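Local coordinates for chintase (Rhizomucor miehei, PDB 5YUQ), which probably hydrolyses chitin as a fungal family 18 glycoside hydrolase with a tunnel-shaped active site, at residues Asp84-Asn89 against Leu129-Ala134; Leu102-Glu107 against Lys133-Lys138. All coordinates share one frame; numbering follows the deposited sequence.

Both contacts lie on helix 124-139 in the TIM barrel of this family 18 enzyme, with centres about 7 Å apart. Along the chain come helix 80-97, strand 101-105 and helix 124-139. Interaction 1 joins two neighbouring helices of the outer layer, while interaction 2 joins the second helix to the strand that it covers. The two share Lys-133 and Ala-134 and run into each other: Leu-131 CD2 of interaction 1 lies 3.6 Å from Leu-104 CD1 of interaction 2, and Val-87 CG1 lies 3.6 Å from Lys-138 CD. Apolar packing, with the aliphatic chain of Lys-138, thus runs from helix 80-97 through helix 124-139 to the outer face of strand 101-105.

Interaction 1 of 2, residues Asp84-Asn89 against Leu129-Ala134; sequences DNFVSN and LKLFKA
Val-87 sets CG1 opposite its backbone N (chi1 168°), which leaves its other methyl, CG2, to face Leu-131 and Ala-134; Leu-131 also places CG anti to its own N (chi1 174°), which carries its two methyls across to Val-87 and Phe-86. This is helix-helix packing in the outer layer of a TIM barrel, between helix 80-97 and helix 124-139. The segment axes come within 10.5 Å and their N-to-C directions differ by 46°, so the helices run in broadly the same sense, as successive helices of the barrel do. The backbones are nearest at Val-87 and Ala-134, whose CA atoms are 7.0 Å apart; the small Ala-134 fits this close approach, while the larger Leu-131 bridges the wider gap one turn earlier.

The contact is wholly apolar. Leu-131 divides its work between its branches: CD1 meets Val-87 CG2 at 3.7 Å as the two side chains slide past each other in opposite directions, and CD2 reaches Phe-86 CE2 at 4.1 Å. Phe-86 and Leu-131 cross at about a right angle, and the methyl comes obliquely to the ring. Leu-76 and Leu-77 of helix 73-78 also pack on Phe-86, and Phe-83 extends the interface along helix 80-97 by touching both Leu-131 and Ala-134. At the Val-87 end, CG2 touches two carbons of helix 124-139, Ala-134 CB at 3.9 Å and Leu-131 CD1 in a direction roughly perpendicular to it.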
ATOM      1  N   ASP A  84     -15.960  -3.859 -21.361  1.00 18.49           N
ATOM      2  CA  ASP A  84     -16.565  -5.186 -21.366  1.00 16.24           C
ATOM      3  C   ASP A  84     -15.504  -6.267 -21.527  1.00 17.73           C
ATOM      4  O   ASP A  84     -15.578  -7.311 -20.891  1.00 18.21           O
ATOM      5  CB  ASP A  84     -17.613  -5.308 -22.480  1.00 16.32           C
ATOM      6  CG  ASP A  84     -18.864  -4.507 -22.201  1.00 23.15           C
ATOM      7  OD1 ASP A  84     -19.070  -4.082 -21.043  1.00 19.91           O
ATOM      8  OD2 ASP A  84     -19.656  -4.312 -23.143  1.00 25.68           O
ATOM      9  N   ASN A  85     -14.518  -6.008 -22.375  1.00 17.96           N
ATOM     10  CA  ASN A  85     -13.467  -6.987 -22.609  1.00 16.62           C
ATOM     11  C   ASN A  85     -12.591  -7.169 -21.369  1.00 19.41           C
ATOM     12  O   ASN A  85     -12.229  -8.289 -21.009  1.00 17.65           O
ATOM     13  CB  ASN A  85     -12.622  -6.588 -23.820  1.00 19.05           C
ATOM     14  CG  ASN A  85     -11.538  -7.603 -24.128  1.00 23.45           C
ATOM     15  OD1 ASN A  85     -11.829  -8.732 -24.529  1.00 28.24           O
ATOM     16  ND2 ASN A  85     -10.287  -7.212 -23.929  1.00 22.77           N
ATOM     17  N   PHE A  86     -12.276  -6.063 -20.706  1.00 18.20           N
ATOM     18  CA  PHE A  86     -11.492  -6.095 -19.477  1.00 17.98           C
ATOM     19  C   PHE A  86     -12.247  -6.865 -18.381  1.00 17.71           C
ATOM     20  O   PHE A  86     -11.673  -7.724 -17.709  1.00 16.93           O
ATOM     21  CB  PHE A  86     -11.163  -4.660 -19.057  1.00 16.50           C
ATOM     22  CG  PHE A  86     -10.246  -4.555 -17.878  1.00 15.97           C
ATOM     23  CD1 PHE A  86      -9.096  -5.337 -17.782  1.00 14.19           C
ATOM     24  CD2 PHE A  86     -10.521  -3.647 -16.871  1.00 13.83           C
ATOM     25  CE1 PHE A  86      -8.241  -5.213 -16.686  1.00 16.93           C
ATOM     26  CE2 PHE A  86      -9.684  -3.516 -15.779  1.00 17.64           C
ATOM     27  CZ  PHE A  86      -8.540  -4.303 -15.679  1.00 16.38           C
ATOM     28  N   VAL A  87     -13.537  -6.577 -18.221  1.00 16.36           N
ATOM     29  CA  VAL A  87     -14.370  -7.310 -17.271  1.00 15.16           C
ATOM     30  C   VAL A  87     -14.352  -8.809 -17.562  1.00 15.13           C
ATOM     31  O   VAL A  87     -14.183  -9.622 -16.655  1.00 16.26           O
ATOM     32  CB  VAL A  87     -15.830  -6.793 -17.263  1.00 14.14           C
ATOM     33  CG1 VAL A  87     -16.732  -7.751 -16.503  1.00 18.43           C
ATOM     34  CG2 VAL A  87     -15.904  -5.420 -16.637  1.00 16.92           C
ATOM     35  N   SER A  88     -14.513  -9.164 -18.831  1.00 17.58           N
ATOM     36  CA  SER A  88     -14.526 -10.560 -19.244  1.00 18.06           C
ATOM     37  C   SER A  88     -13.199 -11.223 -18.887  1.00 15.07           C
ATOM     38  O   SER A  88     -13.164 -12.353 -18.389  1.00 16.93           O
ATOM     39  CB  SER A  88     -14.787 -10.654 -20.755  1.00 21.56           C
ATOM     40  OG  SER A  88     -14.860 -12.007 -21.179  1.00 27.93           O
ATOM     41  N   ASN A  89     -12.106 -10.511 -19.120  1.00 16.07           N
ATOM     42  CA  ASN A  89     -10.791 -11.059 -18.822  1.00 14.66           C
ATOM     43  C   ASN A  89     -10.557 -11.221 -17.326  1.00 16.70           C
ATOM     44  O   ASN A  89      -9.907 -12.173 -16.895  1.00 17.95           O
ATOM     45  CB  ASN A  89      -9.696 -10.197 -19.444  1.00 17.08           C
ATOM     46  CG  ASN A  89      -9.610 -10.359 -20.946  1.00 21.00           C
ATOM     47  OD1 ASN A  89     -10.177 -11.296 -21.516  1.00 25.73           O
ATOM     48  ND2 ASN A  89      -8.883  -9.457 -21.596  1.00 19.57           N
ATOM     49  N   LEU A 129     -16.171   2.472 -10.122  1.00 13.27           N
ATOM     50  CA  LEU A 129     -17.334   1.876  -9.475  1.00 14.60           C
ATOM     51  C   LEU A 129     -18.120   1.017 -10.458  1.00 13.02           C
ATOM     52  O   LEU A 129     -18.564  -0.078 -10.109  1.00 14.32           O
ATOM     53  CB  LEU A 129     -18.232   2.950  -8.851  1.00 14.15           C
ATOM     54  CG  LEU A 129     -19.483   2.413  -8.144  1.00 14.19           C
ATOM     55  CD1 LEU A 129     -19.090   1.346  -7.128  1.00 16.81           C
ATOM     56  CD2 LEU A 129     -20.214   3.550  -7.468  1.00 17.27           C
ATOM     57  N   LYS A 130     -18.264   1.500 -11.692  1.00 13.65           N
ATOM     58  CA  LYS A 130     -18.939   0.714 -12.719  1.00 14.67           C
ATOM     59  C   LYS A 130     -18.245  -0.632 -12.885  1.00 13.61           C
ATOM     60  O   LYS A 130     -18.898  -1.661 -13.031  1.00 15.49           O
ATOM     61  CB  LYS A 130     -18.962   1.457 -14.050  1.00 16.58           C
ATOM     62  CG  LYS A 130     -20.129   1.046 -14.917  1.00 26.05           C
ATOM     63  CD  LYS A 130     -20.241   1.907 -16.163  1.00 30.47           C
ATOM     64  CE  LYS A 130     -21.508   1.546 -16.941  1.00 39.67           C
ATOM     65  NZ  LYS A 130     -21.486   2.003 -18.367  1.00 29.13           N
ATOM     66  N   LEU A 131     -16.922  -0.615 -12.851  1.00 13.58           N
ATOM     67  CA  LEU A 131     -16.153  -1.850 -12.934  1.00 12.69           C
ATOM     68  C   LEU A 131     -16.470  -2.795 -11.784  1.00 14.68           C
ATOM     69  O   LEU A 131     -16.693  -3.983 -12.002  1.00 15.21           O
ATOM     70  CB  LEU A 131     -14.659  -1.537 -12.972  1.00 13.40           C
ATOM     71  CG  LEU A 131     -13.712  -2.737 -12.906  1.00 14.72           C
ATOM     72  CD1 LEU A 131     -13.976  -3.685 -14.057  1.00 14.65           C
ATOM     73  CD2 LEU A 131     -12.285  -2.226 -12.942  1.00 14.46           C
ATOM     74  N   PHE A 132     -16.495  -2.286 -10.556  1.00 12.49           N
ATOM     75  CA  PHE A 132     -16.811  -3.148  -9.426  1.00 12.93           C
ATOM     76  C   PHE A 132     -18.224  -3.700  -9.516  1.00 14.06           C
ATOM     77  O   PHE A 132     -18.471  -4.854  -9.165  1.00 15.23           O
ATOM     78  CB  PHE A 132     -16.619  -2.407  -8.108  1.00 13.48           C
ATOM     79  CG  PHE A 132     -15.221  -2.477  -7.580  1.00 13.94           C
ATOM     80  CD1 PHE A 132     -14.717  -3.666  -7.080  1.00 13.07           C
ATOM     81  CD2 PHE A 132     -14.417  -1.352  -7.575  1.00 12.12           C
ATOM     82  CE1 PHE A 132     -13.420  -3.737  -6.579  1.00 15.45           C
ATOM     83  CE2 PHE A 132     -13.116  -1.410  -7.072  1.00 11.91           C
ATOM     84  CZ  PHE A 132     -12.623  -2.612  -6.569  1.00 14.45           C
ATOM     85  N   LYS A 133     -19.153  -2.880  -9.987  1.00 14.39           N
ATOM     86  CA  LYS A 133     -20.520  -3.355 -10.156  1.00 15.70           C
ATOM     87  C   LYS A 133     -20.605  -4.470 -11.180  1.00 15.81           C
ATOM     88  O   LYS A 133     -21.329  -5.444 -10.984  1.00 16.79           O
ATOM     89  CB  LYS A 133     -21.444  -2.218 -10.575  1.00 16.78           C
ATOM     90  CG  LYS A 133     -21.658  -1.186  -9.498  1.00 17.07           C
ATOM     91  CD  LYS A 133     -22.662  -0.157  -9.990  1.00 23.22           C
ATOM     92  CE  LYS A 133     -22.940   0.904  -8.956  1.00 25.34           C
ATOM     93  NZ  LYS A 133     -23.756   1.994  -9.571  1.00 28.67           N
ATOM     94  N   ALA A 134     -19.881  -4.315 -12.279  1.00 14.42           N
ATOM     95  CA  ALA A 134     -19.851  -5.352 -13.304  1.00 18.09           C
ATOM     96  C   ALA A 134     -19.241  -6.640 -12.757  1.00 18.84           C
ATOM     97  O   ALA A 134     -19.739  -7.733 -13.020  1.00 18.20           O
ATOM     98  CB  ALA A 134     -19.080  -4.875 -14.512  1.00 15.91           C
TER

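Interaction 2 of 2, residues Leu102-Glu107 against Lys133-Lys138; sequences LNLDWE and KALREK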
ATOM      1  N   LEU A 102     -10.752 -10.339  -6.006  1.00 13.95           N
ATOM      2  CA  LEU A 102      -9.925  -9.424  -6.772  1.00 12.60           C
ATOM      3  C   LEU A 102      -9.736  -8.165  -5.956  1.00 11.82           C
ATOM      4  O   LEU A 102     -10.693  -7.623  -5.409  1.00 13.15           O
ATOM      5  CB  LEU A 102     -10.593  -9.067  -8.099  1.00 14.30           C
ATOM      6  CG  LEU A 102     -10.679 -10.167  -9.155  1.00 12.39           C
ATOM      7  CD1 LEU A 102     -11.626  -9.732 -10.283  1.00 16.99           C
ATOM      8  CD2 LEU A 102      -9.292 -10.493  -9.697  1.00 14.40           C
ATOM      9  N   ASN A 103      -8.489  -7.723  -5.876  1.00 11.85           N
ATOM     10  CA  ASN A 103      -8.122  -6.497  -5.195  1.00 13.08           C
ATOM     11  C   ASN A 103      -7.678  -5.506  -6.262  1.00 12.82           C
ATOM     12  O   ASN A 103      -6.643  -5.696  -6.887  1.00 13.67           O
ATOM     13  CB  ASN A 103      -6.970  -6.793  -4.217  1.00 10.84           C
ATOM     14  CG  ASN A 103      -6.383  -5.533  -3.590  1.00 14.00           C
ATOM     15  OD1 ASN A 103      -5.279  -5.107  -3.933  1.00 13.76           O
ATOM     16  ND2 ASN A 103      -7.112  -4.951  -2.646  1.00 13.53           N
ATOM     17  N   LEU A 104      -8.451  -4.449  -6.488  1.00 12.96           N
ATOM     18  CA  LEU A 104      -8.113  -3.508  -7.552  1.00 11.70           C
ATOM     19  C   LEU A 104      -7.249  -2.389  -6.984  1.00 12.59           C
ATOM     20  O   LEU A 104      -7.612  -1.760  -5.995  1.00 13.27           O
ATOM     21  CB  LEU A 104      -9.373  -2.967  -8.243  1.00 11.49           C
ATOM     22  CG  LEU A 104     -10.279  -4.062  -8.822  1.00 14.08           C
ATOM     23  CD1 LEU A 104     -11.371  -3.451  -9.703  1.00 17.51           C
ATOM     24  CD2 LEU A 104      -9.486  -5.118  -9.578  1.00 16.59           C
ATOM     25  N   ASP A 105      -6.077  -2.188  -7.587  1.00 12.02           N
ATOM     26  CA  ASP A 105      -5.072  -1.258  -7.079  1.00 11.94           C
ATOM     27  C   ASP A 105      -4.695  -0.245  -8.159  1.00 12.21           C
ATOM     28  O   ASP A 105      -3.544  -0.118  -8.564  1.00 12.43           O
ATOM     29  CB  ASP A 105      -3.843  -2.050  -6.601  1.00 10.95           C
ATOM     30  CG  ASP A 105      -2.855  -1.215  -5.812  1.00 15.89           C
ATOM     31  OD1 ASP A 105      -3.148  -0.051  -5.456  1.00 13.60           O
ATOM     32  OD2 ASP A 105      -1.753  -1.730  -5.531  1.00 16.26           O
ATOM     33  N   TRP A 106      -5.695   0.479  -8.627  1.00 14.06           N
ATOM     34  CA  TRP A 106      -5.484   1.567  -9.564  1.00 12.29           C
ATOM     35  C   TRP A 106      -4.859   2.740  -8.820  1.00 13.87           C
ATOM     36  O   TRP A 106      -5.452   3.286  -7.882  1.00 12.98           O
ATOM     37  CB  TRP A 106      -6.848   1.958 -10.132  1.00 12.10           C
ATOM     38  CG  TRP A 106      -6.863   3.032 -11.179  1.00 13.52           C
ATOM     39  CD1 TRP A 106      -5.813   3.780 -11.626  1.00 15.21           C
ATOM     40  CD2 TRP A 106      -8.010   3.469 -11.914  1.00 11.82           C
ATOM     41  NE1 TRP A 106      -6.241   4.662 -12.598  1.00 13.26           N
ATOM     42  CE2 TRP A 106      -7.587   4.490 -12.787  1.00 11.70           C
ATOM     43  CE3 TRP A 106      -9.357   3.091 -11.916  1.00 15.17           C
ATOM     44  CZ2 TRP A 106      -8.457   5.128 -13.662  1.00 13.92           C
ATOM     45  CZ3 TRP A 106     -10.225   3.732 -12.778  1.00 14.79           C
ATOM     46  CH2 TRP A 106      -9.770   4.739 -13.644  1.00 13.53           C
ATOM     47  N   GLU A 107      -3.659   3.121  -9.238  1.00 11.29           N
ATOM     48  CA  GLU A 107      -2.936   4.211  -8.608  1.00 10.96           C
ATOM     49  C   GLU A 107      -2.676   5.298  -9.657  1.00 14.09           C
ATOM     50  O   GLU A 107      -1.611   5.292 -10.267  1.00 15.24           O
ATOM     51  CB  GLU A 107      -1.614   3.703  -8.006  1.00 12.02           C
ATOM     52  CG  GLU A 107      -1.817   2.601  -6.960  1.00 11.72           C
ATOM     53  CD  GLU A 107      -0.526   2.172  -6.272  1.00 15.50           C
ATOM     54  OE1 GLU A 107       0.554   2.702  -6.604  1.00 26.65           O
ATOM     55  OE2 GLU A 107      -0.597   1.302  -5.381  1.00 24.13           O
ATOM     56  N   LYS A 133     -19.153  -2.880  -9.987  1.00 14.39           N
ATOM     57  CA  LYS A 133     -20.520  -3.355 -10.156  1.00 15.70           C
ATOM     58  C   LYS A 133     -20.605  -4.470 -11.180  1.00 15.81           C
ATOM     59  O   LYS A 133     -21.329  -5.444 -10.984  1.00 16.79           O
ATOM     60  CB  LYS A 133     -21.444  -2.218 -10.575  1.00 16.78           C
ATOM     61  CG  LYS A 133     -21.658  -1.186  -9.498  1.00 17.07           C
ATOM     62  CD  LYS A 133     -22.662  -0.157  -9.990  1.00 23.22           C
ATOM     63  CE  LYS A 133     -22.940   0.904  -8.956  1.00 25.34           C
ATOM     64  NZ  LYS A 133     -23.756   1.994  -9.571  1.00 28.67           N
ATOM     65  N   ALA A 134     -19.881  -4.315 -12.279  1.00 14.42           N
ATOM     66  CA  ALA A 134     -19.851  -5.352 -13.304  1.00 18.09           C
ATOM     67  C   ALA A 134     -19.241  -6.640 -12.757  1.00 18.84           C
ATOM     68  O   ALA A 134     -19.739  -7.733 -13.020  1.00 18.20           O
ATOM     69  CB  ALA A 134     -19.080  -4.875 -14.512  1.00 15.91           C
ATOM     70  N   LEU A 135     -18.156  -6.512 -11.995  1.00 14.61           N
ATOM     71  CA  LEU A 135     -17.534  -7.692 -11.399  1.00 13.79           C
ATOM     72  C   LEU A 135     -18.457  -8.348 -10.388  1.00 15.74           C
ATOM     73  O   LEU A 135     -18.564  -9.571 -10.343  1.00 16.53           O
ATOM     74  CB  LEU A 135     -16.199  -7.340 -10.739  1.00 13.04           C
ATOM     75  CG  LEU A 135     -15.120  -6.845 -11.698  1.00 16.03           C
ATOM     76  CD1 LEU A 135     -13.957  -6.279 -10.927  1.00 12.92           C
ATOM     77  CD2 LEU A 135     -14.660  -7.985 -12.579  1.00 18.08           C
ATOM     78  N   ARG A 136     -19.139  -7.541  -9.581  1.00 16.91           N
ATOM     79  CA  ARG A 136     -20.058  -8.089  -8.588  1.00 15.44           C
ATOM     80  C   ARG A 136     -21.193  -8.849  -9.265  1.00 18.29           C
ATOM     81  O   ARG A 136     -21.575  -9.932  -8.824  1.00 19.11           O
ATOM     82  CB  ARG A 136     -20.633  -6.975  -7.704  1.00 17.10           C
ATOM     83  CG  ARG A 136     -21.678  -7.473  -6.703  1.00 16.63           C
ATOM     84  CD  ARG A 136     -21.063  -8.435  -5.701  1.00 16.58           C
ATOM     85  NE  ARG A 136     -20.173  -7.729  -4.778  1.00 15.24           N
ATOM     86  CZ  ARG A 136     -19.189  -8.297  -4.091  1.00 16.60           C
ATOM     87  NH1 ARG A 136     -18.929  -9.591  -4.228  1.00 14.27           N
ATOM     88  NH2 ARG A 136     -18.456  -7.563  -3.273  1.00 14.63           N
ATOM     89  N   GLU A 137     -21.721  -8.285 -10.347  1.00 16.71           N
ATOM     90  CA  GLU A 137     -22.820  -8.929 -11.058  1.00 17.02           C
ATOM     91  C   GLU A 137     -22.361 -10.247 -11.676  1.00 22.03           C
ATOM     92  O   GLU A 137     -23.082 -11.241 -11.636  1.00 24.12           O
ATOM     93  CB  GLU A 137     -23.399  -7.995 -12.128  1.00 17.81           C
ATOM     94  CG  GLU A 137     -24.724  -8.471 -12.721  1.00 31.71           C
ATOM     95  CD  GLU A 137     -24.537  -9.528 -13.788  1.00 45.21           C
ATOM     96  OE1 GLU A 137     -23.526  -9.450 -14.514  1.00 43.11           O
ATOM     97  OE2 GLU A 137     -25.390 -10.438 -13.895  1.00 46.35           O
ATOM     98  N   LYS A 138     -21.160 -10.265 -12.243  1.00 18.44           N
ATOM     99  CA  LYS A 138     -20.688 -11.471 -12.921  1.00 19.55           C
ATOM    100  C   LYS A 138     -20.134 -12.549 -11.999  1.00 22.50           C
ATOM    101  O   LYS A 138     -20.258 -13.735 -12.298  1.00 24.97           O
ATOM    102  CB  LYS A 138     -19.687 -11.121 -14.029  1.00 25.87           C
ATOM    103  CG  LYS A 138     -20.383 -10.830 -15.350  1.00 32.74           C
ATOM    104  CD  LYS A 138     -19.594  -9.918 -16.248  1.00 36.83           C
ATOM    105  CE  LYS A 138     -20.485  -9.399 -17.371  1.00 37.83           C
ATOM    106  NZ  LYS A 138     -21.219 -10.509 -18.028  1.00 42.84           N
TER
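In the beta-alpha-beta unit formed by strand 101-105, helix 124-139 and strand 144-149 of the TIM barrel, Leu-135 is the helix residue that meets Leu-102 and Leu-104 on the outer face of the strand. Its CG stands anti to the carbonyl carbon (chi1 -64°), pointing the forked end at the barrel wall, where each methyl has a leucine partner. CD1 meets Leu-104 CD1 at 4.0 Å, the two side chains reaching toward each other tip to tip. CD2 lies 4.2 Å from Leu-102 CD1, and here the side chains cross at about a right angle. All three leucines are buried, and the fit is purely van der Waals packing.

The alternation of the strand sends Asn-103 to the other side, into the barrel, where its OD1 is hydrogen-bonded to Tyr-7 OH and Ser-63 OG and its ND2 to Thr-146 OG1. The run from Asn-103 through Asp-105 to Glu-107 fits the family 18 DxxDxDxE signature at the end of the strand, with asparagine where an aspartate is usual; Glu-107 occupies the position of the proton-donating glutamate in family 18 relatives. Leu-102 and Leu-104 lie on the opposite face of this strand, packed against the helix.

Around the contact, Leu-102 also packs on Val-94 of helix 80-97 and Leu-139 of helix 124-139, and Leu-104 on Phe-132. Strand 101-105 itself runs parallel between strands 59-65 and 144-149, hydrogen-bonded to both, with helix 124-139 lying over its outer face.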